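PDB 2VBF: branched-chain alpha-ketoacid decarboxylase from Lactococcus lactis, which probably decarboxylates branched-chain and aromatic alpha-keto acids to aldehydes, with thiamine diphosphate and a magnesium ion as cofactors. Local coordinates for residues 83-88 and 435-440; 387-392 and 530-535; 443-448 and 537-542. All coordinates share one frame; numbering follows the deposited sequence. Where two conformers were deposited one is given.

Interaction 1 lies nearest the centre of the chain, is partly buried and joins two domains: helix 72-86 meets helix 430-440 there through a hydroxyl pair, a lysine and methyl packing. Interactions 2 and 3 lie farther out; interaction 2 uses helix 525-537 and interaction 3 the turn that follows it. Interaction 2 is partly buried and apolar, with a leucine against a methionine and a lysine chain. Interaction 3 is a surface contact in which one arginine reaches toward backbone carbonyls. Interactions 1 and 3 touch, since helix 430-440 leads into strand 445-451. Interactions 2 and 3 also touch: Arg445 probably bonds to the carbonyl of Ala535, and Leu447 packs on Thr390 and Met532.

Interaction 1 (83-88 and 435-440); sequences ARTKKA and LGSQIA
Thr85 and Ser437 meet hydroxyl to hydroxyl, with Thr85 OG1 2.6 Å from Ser437 OG. Either could be the donor of this short hydrogen bond. Ser437 OG has a second partner in the ring nitrogen NE2 of His446, so the serine links helix 72-86 to strand 445-451. The Thr85 methyl stands anti to its own backbone nitrogen and faces helix 430-440. There Thr85 CG2 touches Ala440 CB at 3.6 Å. Lys86 adds a second apolar touch, its CB 3.9 Å from Ala440 CB. With an alanine at Thr85, Ser437 OG would probably lose its partner across the interface, and a gap would be likely to open over the Ala440 methyl.

The Lys86 chain bends at its second torsion (83°), and its end passes over the last turn of helix 430-440. Lys86 NZ gives a weak hydrogen bond to Ala440 O at 3.3 Å. It also donates to a water at 2.8 Å, and that water lies 3.0 Å from Ile439 O. The main partner of the ammonium is Glu41, in a salt bridge. A positive charge here probably suits the carbonyl end of the helix. Lys87, the first residue beyond helix 72-86, has positive phi. Its NZ turns back to Arg84 O at 2.8 Å and also pairs with Glu245.

The arrangement is a helix-to-helix interface between the N-terminal and C-terminal thiamine diphosphate-binding domains of one subunit, in the three-domain architecture of the pyruvate decarboxylase family.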
# COMPACT_ATOMS: atom_id res chain seq x y z
N ALA A 83 -11.66 -11.51 -9.21
CA ALA A 83 -11.71 -11.46 -10.68
C ALA A 83 -11.22 -12.76 -11.30
O ALA A 83 -11.77 -13.22 -12.30
CB ALA A 83 -10.89 -10.27 -11.21
N ARG A 84 -10.18 -13.35 -10.72
CA ARG A 84 -9.66 -14.62 -11.21
C ARG A 84 -10.71 -15.73 -11.24
O ARG A 84 -10.62 -16.63 -12.06
CB ARG A 84 -8.44 -15.06 -10.42
CG ARG A 84 -7.24 -14.19 -10.73
CD ARG A 84 -6.08 -14.51 -9.83
NE ARG A 84 -4.94 -13.61 -10.05
CZ ARG A 84 -3.72 -14.00 -10.41
NH1 ARG A 84 -3.47 -15.25 -10.71
NH2 ARG A 84 -2.75 -13.10 -10.51
N THR A 85 -11.69 -15.66 -10.34
CA THR A 85 -12.70 -16.69 -10.19
C THR A 85 -14.06 -16.28 -10.76
O THR A 85 -14.69 -17.07 -11.49
CB THR A 85 -12.79 -17.12 -8.72
OG1 THR A 85 -11.60 -17.86 -8.41
CG2 THR A 85 -14.01 -18.00 -8.46
N LYS A 86 -14.49 -15.06 -10.44
CA LYS A 86 -15.78 -14.50 -10.91
C LYS A 86 -15.70 -14.00 -12.35
O LYS A 86 -16.73 -13.91 -13.03
CB LYS A 86 -16.23 -13.36 -9.98
CG LYS A 86 -17.75 -13.13 -9.93
CD LYS A 86 -18.40 -14.09 -8.94
CE LYS A 86 -19.89 -13.85 -8.79
NZ LYS A 86 -20.49 -14.89 -7.92
N LYS A 87 -14.48 -13.66 -12.79
CA LYS A 87 -14.18 -13.20 -14.16
C LYS A 87 -14.56 -11.72 -14.39
O LYS A 87 -14.54 -11.21 -15.52
CB LYS A 87 -14.77 -14.15 -15.23
CG LYS A 87 -14.40 -15.63 -15.01
CD LYS A 87 -12.88 -15.85 -14.92
CE LYS A 87 -12.52 -17.30 -14.68
NZ LYS A 87 -11.06 -17.49 -14.69
N ALA A 88 -14.86 -11.04 -13.29
CA ALA A 88 -14.97 -9.59 -13.22
C ALA A 88 -14.92 -9.20 -11.75
O ALA A 88 -15.30 -10.00 -10.89
CB ALA A 88 -16.26 -9.08 -13.88
N LEU A 435 -9.19 -14.86 -0.13
CA LEU A 435 -10.49 -14.52 0.45
C LEU A 435 -11.43 -14.03 -0.63
O LEU A 435 -12.60 -14.41 -0.66
CB LEU A 435 -10.38 -13.46 1.55
CG LEU A 435 -9.51 -13.83 2.75
CD1 LEU A 435 -9.53 -12.70 3.78
CD2 LEU A 435 -9.94 -15.13 3.39
N GLY A 436 -10.93 -13.17 -1.51
CA GLY A 436 -11.76 -12.66 -2.62
C GLY A 436 -12.26 -13.76 -3.54
O GLY A 436 -13.44 -13.80 -3.92
N SER A 437 -11.36 -14.66 -3.91
CA SER A 437 -11.69 -15.80 -4.75
C SER A 437 -12.68 -16.73 -4.03
O SER A 437 -13.62 -17.23 -4.64
CB SER A 437 -10.41 -16.56 -5.12
OG SER A 437 -10.70 -17.65 -5.98
N GLN A 438 -12.48 -16.94 -2.73
CA GLN A 438 -13.40 -17.76 -1.93
C GLN A 438 -14.81 -17.20 -1.88
O GLN A 438 -15.78 -17.96 -1.91
CB GLN A 438 -12.86 -17.95 -0.51
CG GLN A 438 -13.71 -18.84 0.40
CD GLN A 438 -13.84 -20.27 -0.10
OE1 GLN A 438 -13.09 -21.14 0.32
NE2 GLN A 438 -14.80 -20.50 -1.00
N ILE A 439 -14.93 -15.87 -1.79
CA ILE A 439 -16.21 -15.16 -1.84
C ILE A 439 -16.84 -15.34 -3.23
O ILE A 439 -18.05 -15.57 -3.35
CB ILE A 439 -16.03 -13.65 -1.51
CG1 ILE A 439 -15.70 -13.48 -0.02
CG2 ILE A 439 -17.28 -12.84 -1.88
CD1 ILE A 439 -15.12 -12.11 0.37
N ALA A 440 -16.00 -15.26 -4.27
CA ALA A 440 -16.45 -15.40 -5.66
C ALA A 440 -17.10 -16.77 -5.95
O ALA A 440 -18.09 -16.84 -6.68
CB ALA A 440 -15.26 -15.15 -6.62
O HOH W 1 -19.94 -14.23 -5.21

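Interaction 2 (387-392 and 530-535); sequences ESLTQS and SVMKEA
Met532 is the first residue of segment 530-535 to touch segment 387-392, and it meets Leu389. The closest pair is Met532 CG and Leu389 CD1, at 3.7 Å. Met532 CG also lies 3.8 Å from Leu389 CB, so the methylene sits against the root and one branch of the leucine. The two side chains slide past each other in opposite directions. Met532 CG stands anti to the backbone nitrogen (chi1 167°), and the chain then bends at its second and third torsions. This carries the sulfur past the leucine and brings CE to Leu447 of the sheet.

The setting is an alpha/beta fold with a parallel sheet. Helix 525-537 is the connection between neighbouring parallel strands 517-522 and 542-548, a beta-alpha-beta crossover. Leu389 is the last residue of helix 379-389, which leads into strand 394-398 of the same sheet. The contact therefore joins the end of one helix to the side of another.

Lys533 comes next. Its extended aliphatic chain crosses Leu389 at about a right angle, and its CE lies 4.2 Å from Leu389 CD2. The two leucine methyls thus have different partners: CD1 packs on the buried methionine and CD2 on the exposed lysine. One residue further on, Glu534 forms a salt bridge with Lys520. Ala535 then packs on Tyr543 of strand 542-548.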
# COMPACT_ATOMS: atom_id res chain seq x y z
N GLU A 387 -0.45 -32.63 -2.46
CA GLU A 387 -0.86 -33.21 -3.74
C GLU A 387 -1.80 -34.39 -3.54
O GLU A 387 -2.83 -34.48 -4.20
CB GLU A 387 0.36 -33.67 -4.54
CG GLU A 387 -0.01 -34.25 -5.91
CD GLU A 387 1.20 -34.53 -6.76
OE1 GLU A 387 2.07 -35.31 -6.32
OE2 GLU A 387 1.28 -33.99 -7.88
N SER A 388 -1.43 -35.28 -2.63
CA SER A 388 -2.24 -36.46 -2.31
C SER A 388 -3.58 -36.07 -1.68
O SER A 388 -4.64 -36.55 -2.10
CB SER A 388 -1.46 -37.37 -1.35
OG SER A 388 -2.01 -38.68 -1.31
N LEU A 389 -3.54 -35.17 -0.70
CA LEU A 389 -4.71 -34.87 0.12
C LEU A 389 -5.61 -33.78 -0.43
O LEU A 389 -6.70 -33.56 0.11
CB LEU A 389 -4.28 -34.49 1.54
CG LEU A 389 -3.66 -35.63 2.34
CD1 LEU A 389 -3.01 -35.08 3.60
CD2 LEU A 389 -4.73 -36.69 2.66
N THR A 390 -5.19 -33.07 -1.49
CA THR A 390 -6.06 -32.08 -2.12
C THR A 390 -7.15 -32.85 -2.87
O THR A 390 -6.89 -33.92 -3.43
CB THR A 390 -5.28 -31.09 -3.03
OG1 THR A 390 -4.53 -30.19 -2.21
CG2 THR A 390 -6.22 -30.27 -3.88
N GLN A 391 -8.36 -32.30 -2.84
CA GLN A 391 -9.54 -32.92 -3.44
C GLN A 391 -9.99 -32.20 -4.71
O GLN A 391 -9.47 -31.14 -5.07
CB GLN A 391 -10.69 -32.90 -2.41
CG GLN A 391 -10.39 -33.67 -1.14
CD GLN A 391 -11.44 -33.49 -0.04
OE1 GLN A 391 -12.46 -32.83 -0.24
NE2 GLN A 391 -11.18 -34.08 1.12
N SER A 392 -10.96 -32.80 -5.39
CA SER A 392 -11.65 -32.13 -6.50
C SER A 392 -12.43 -30.91 -6.00
O SER A 392 -12.75 -30.80 -4.80
CB SER A 392 -12.61 -33.11 -7.17
OG SER A 392 -13.59 -33.56 -6.25
N SER A 530 -3.35 -35.37 9.92
CA SER A 530 -4.49 -35.32 10.84
C SER A 530 -5.28 -34.02 10.69
O SER A 530 -6.50 -34.04 10.51
CB SER A 530 -4.03 -35.48 12.30
OG SER A 530 -5.12 -35.38 13.22
N VAL A 531 -4.57 -32.90 10.74
CA VAL A 531 -5.22 -31.59 10.66
C VAL A 531 -5.79 -31.31 9.27
O VAL A 531 -6.87 -30.74 9.15
CB VAL A 531 -4.24 -30.45 11.04
CG1 VAL A 531 -4.91 -29.11 10.84
CG2 VAL A 531 -3.77 -30.60 12.49
N MET A 532 -5.08 -31.71 8.23
CA MET A 532 -5.58 -31.54 6.87
C MET A 532 -6.91 -32.27 6.67
O MET A 532 -7.85 -31.71 6.11
CB MET A 532 -4.56 -32.02 5.85
CG MET A 532 -5.12 -32.16 4.45
SD MET A 532 -5.50 -30.58 3.69
CE MET A 532 -3.96 -30.42 2.80
N LYS A 533 -6.98 -33.53 7.11
CA LYS A 533 -8.20 -34.32 6.97
C LYS A 533 -9.34 -33.74 7.80
O LYS A 533 -10.49 -33.67 7.34
CB LYS A 533 -7.94 -35.77 7.40
CG LYS A 533 -7.05 -36.54 6.46
CD LYS A 533 -6.84 -37.95 6.97
CE LYS A 533 -6.23 -38.84 5.91
NZ LYS A 533 -6.06 -40.25 6.41
N GLU A 534 -9.00 -33.33 9.02
CA GLU A 534 -9.93 -32.67 9.94
C GLU A 534 -10.50 -31.43 9.26
O GLU A 534 -11.72 -31.24 9.21
CB GLU A 534 -9.16 -32.31 11.22
CG GLU A 534 -9.94 -31.62 12.34
CD GLU A 534 -9.02 -31.11 13.46
OE1 GLU A 534 -7.80 -31.35 13.39
OE2 GLU A 534 -9.53 -30.47 14.41
N ALA A 535 -9.61 -30.59 8.73
CA ALA A 535 -10.01 -29.35 8.03
C ALA A 535 -10.91 -29.65 6.84
O ALA A 535 -12.01 -29.08 6.73
CB ALA A 535 -8.76 -28.57 7.59

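Interaction 3 (443-448 and 537-542); sequences ESRHLL and ADVNRM
Arg445 opens strand 445-451, and its CA lies 8.1 Å from the CA of Val539, which belongs to a type I beta turn running from Asp538 to Arg541. The arginine side chain spans this distance. Its CG is anti to the backbone nitrogen (chi1 -168°), and a bend at the second torsion sets the guanidinium against the turn. Val539 CA lies over one face of that group, toward its rim and 3.5 Å from Arg445 NH1. Arg445 NH2 gives a weak, bent hydrogen bond to Asp538 O (3.1 Å, 126° at the hydrogen). Arg541 O is 3.0 Å from the same Arg445 NH2. Other carbonyls hold the rest of the group: Arg445 NE donates to Asn471 O, and Arg445 NH1 to Ala535 O near the end of helix 525-537.

Within the turn, Arg541 forms a side-on salt bridge with Asp538, two nitrogens to one oxygen. Arg541 NE reaches the syn lone pair of Asp538 OD2 at 2.9 Å. Arg541 NH2 meets Asp538 OD2 at 3.0 Å from above the carboxylate plane. Tyr543 OH also bonds to Asp538 OD2. On the strand, His446 ND1 donates to Ser444 O at 2.7 Å, with the oxygen close to the ring plane.

Strand 445-451 runs between strands 394-398 and 473-478 in the parallel sheet. The turn joins helix 525-537 to strand 542-548, on the far side of strand 473-478. Arg445 thus reaches across the start of strand 473-478, packing on Ile473 as it goes.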
# COMPACT_ATOMS: atom_id res chain seq x y z
N GLU A 443 -18.58 -22.45 -3.41
CA GLU A 443 -18.63 -23.90 -3.59
C GLU A 443 -17.26 -24.54 -3.83
O GLU A 443 -17.15 -25.78 -3.84
CB GLU A 443 -19.58 -24.28 -4.73
CG GLU A 443 -20.97 -23.65 -4.66
CD GLU A 443 -21.75 -24.03 -3.41
OE1 GLU A 443 -21.47 -25.10 -2.82
OE2 GLU A 443 -22.66 -23.27 -3.03
N SER A 444 -16.22 -23.73 -4.01
CA SER A 444 -14.87 -24.24 -4.24
C SER A 444 -14.05 -23.94 -3.00
O SER A 444 -13.79 -22.78 -2.70
CB SER A 444 -14.22 -23.59 -5.48
OG SER A 444 -12.89 -24.06 -5.65
N ARG A 445 -13.67 -24.99 -2.26
CA ARG A 445 -12.93 -24.84 -1.00
C ARG A 445 -11.53 -24.34 -1.31
O ARG A 445 -10.78 -25.01 -2.01
CB ARG A 445 -12.84 -26.15 -0.21
CG ARG A 445 -12.32 -26.01 1.25
CD ARG A 445 -13.48 -25.88 2.21
NE ARG A 445 -13.13 -25.46 3.57
CZ ARG A 445 -13.07 -26.27 4.64
NH1 ARG A 445 -13.27 -27.58 4.52
NH2 ARG A 445 -12.80 -25.76 5.83
N HIS A 446 -11.19 -23.19 -0.75
CA HIS A 446 -9.87 -22.60 -0.92
C HIS A 446 -8.88 -23.05 0.14
O HIS A 446 -9.17 -23.00 1.35
CB HIS A 446 -9.97 -21.08 -0.96
CG HIS A 446 -10.52 -20.56 -2.24
ND1 HIS A 446 -11.73 -20.98 -2.76
CD2 HIS A 446 -10.03 -19.66 -3.13
CE1 HIS A 446 -11.96 -20.36 -3.90
NE2 HIS A 446 -10.94 -19.56 -4.16
N LEU A 447 -7.72 -23.48 -0.34
CA LEU A 447 -6.58 -23.84 0.46
C LEU A 447 -5.47 -22.82 0.16
O LEU A 447 -5.01 -22.74 -0.98
CB LEU A 447 -6.10 -25.25 0.12
CG LEU A 447 -6.91 -26.41 0.72
CD1 LEU A 447 -8.33 -26.48 0.18
CD2 LEU A 447 -6.17 -27.70 0.48
N LEU A 448 -5.09 -22.04 1.17
CA LEU A 448 -4.03 -21.03 1.07
C LEU A 448 -2.73 -21.50 1.69
O LEU A 448 -2.72 -21.94 2.83
CB LEU A 448 -4.46 -19.74 1.77
CG LEU A 448 -3.43 -18.62 1.87
CD1 LEU A 448 -3.03 -18.11 0.47
CD2 LEU A 448 -3.93 -17.49 2.74
N ALA A 537 -12.75 -32.24 6.14
CA ALA A 537 -14.03 -32.79 6.58
C ALA A 537 -14.99 -31.72 7.07
O ALA A 537 -16.19 -31.76 6.79
CB ALA A 537 -13.80 -33.83 7.68
N ASP A 538 -14.46 -30.74 7.80
CA ASP A 538 -15.26 -29.71 8.45
C ASP A 538 -15.39 -28.50 7.53
O ASP A 538 -14.61 -27.55 7.62
CB ASP A 538 -14.59 -29.35 9.78
CG ASP A 538 -15.32 -28.27 10.56
OD1 ASP A 538 -16.50 -27.96 10.28
OD2 ASP A 538 -14.68 -27.72 11.48
N VAL A 539 -16.39 -28.54 6.66
CA VAL A 539 -16.61 -27.48 5.66
C VAL A 539 -17.23 -26.19 6.22
O VAL A 539 -17.31 -25.18 5.52
CB VAL A 539 -17.48 -27.99 4.48
CG1 VAL A 539 -16.85 -29.22 3.84
CG2 VAL A 539 -18.92 -28.29 4.96
N ASN A 540 -17.67 -26.20 7.48
CA ASN A 540 -18.39 -25.06 8.04
C ASN A 540 -17.56 -24.15 8.95
O ASN A 540 -18.11 -23.23 9.58
CB ASN A 540 -19.63 -25.54 8.79
CG ASN A 540 -20.64 -26.22 7.87
OD1 ASN A 540 -21.05 -25.65 6.86
ND2 ASN A 540 -21.01 -27.44 8.21
N ARG A 541 -16.26 -24.39 9.00
CA ARG A 541 -15.35 -23.50 9.72
C ARG A 541 -14.08 -23.22 8.92
O ARG A 541 -13.70 -24.00 8.06
CB ARG A 541 -15.00 -24.07 11.10
CG ARG A 541 -16.15 -23.90 12.14
CD ARG A 541 -15.73 -24.37 13.53
NE ARG A 541 -15.43 -25.79 13.54
CZ ARG A 541 -15.03 -26.47 14.61
NH1 ARG A 541 -14.87 -25.86 15.78
NH2 ARG A 541 -14.78 -27.77 14.52
N MET A 542 -13.46 -22.09 9.24
CA MET A 542 -12.17 -21.71 8.69
C MET A 542 -11.09 -22.42 9.51
O MET A 542 -11.23 -22.58 10.73
CB MET A 542 -12.00 -20.19 8.79
CG MET A 542 -10.70 -19.64 8.22
SD MET A 542 -10.76 -17.85 8.12
CE MET A 542 -9.03 -17.47 8.29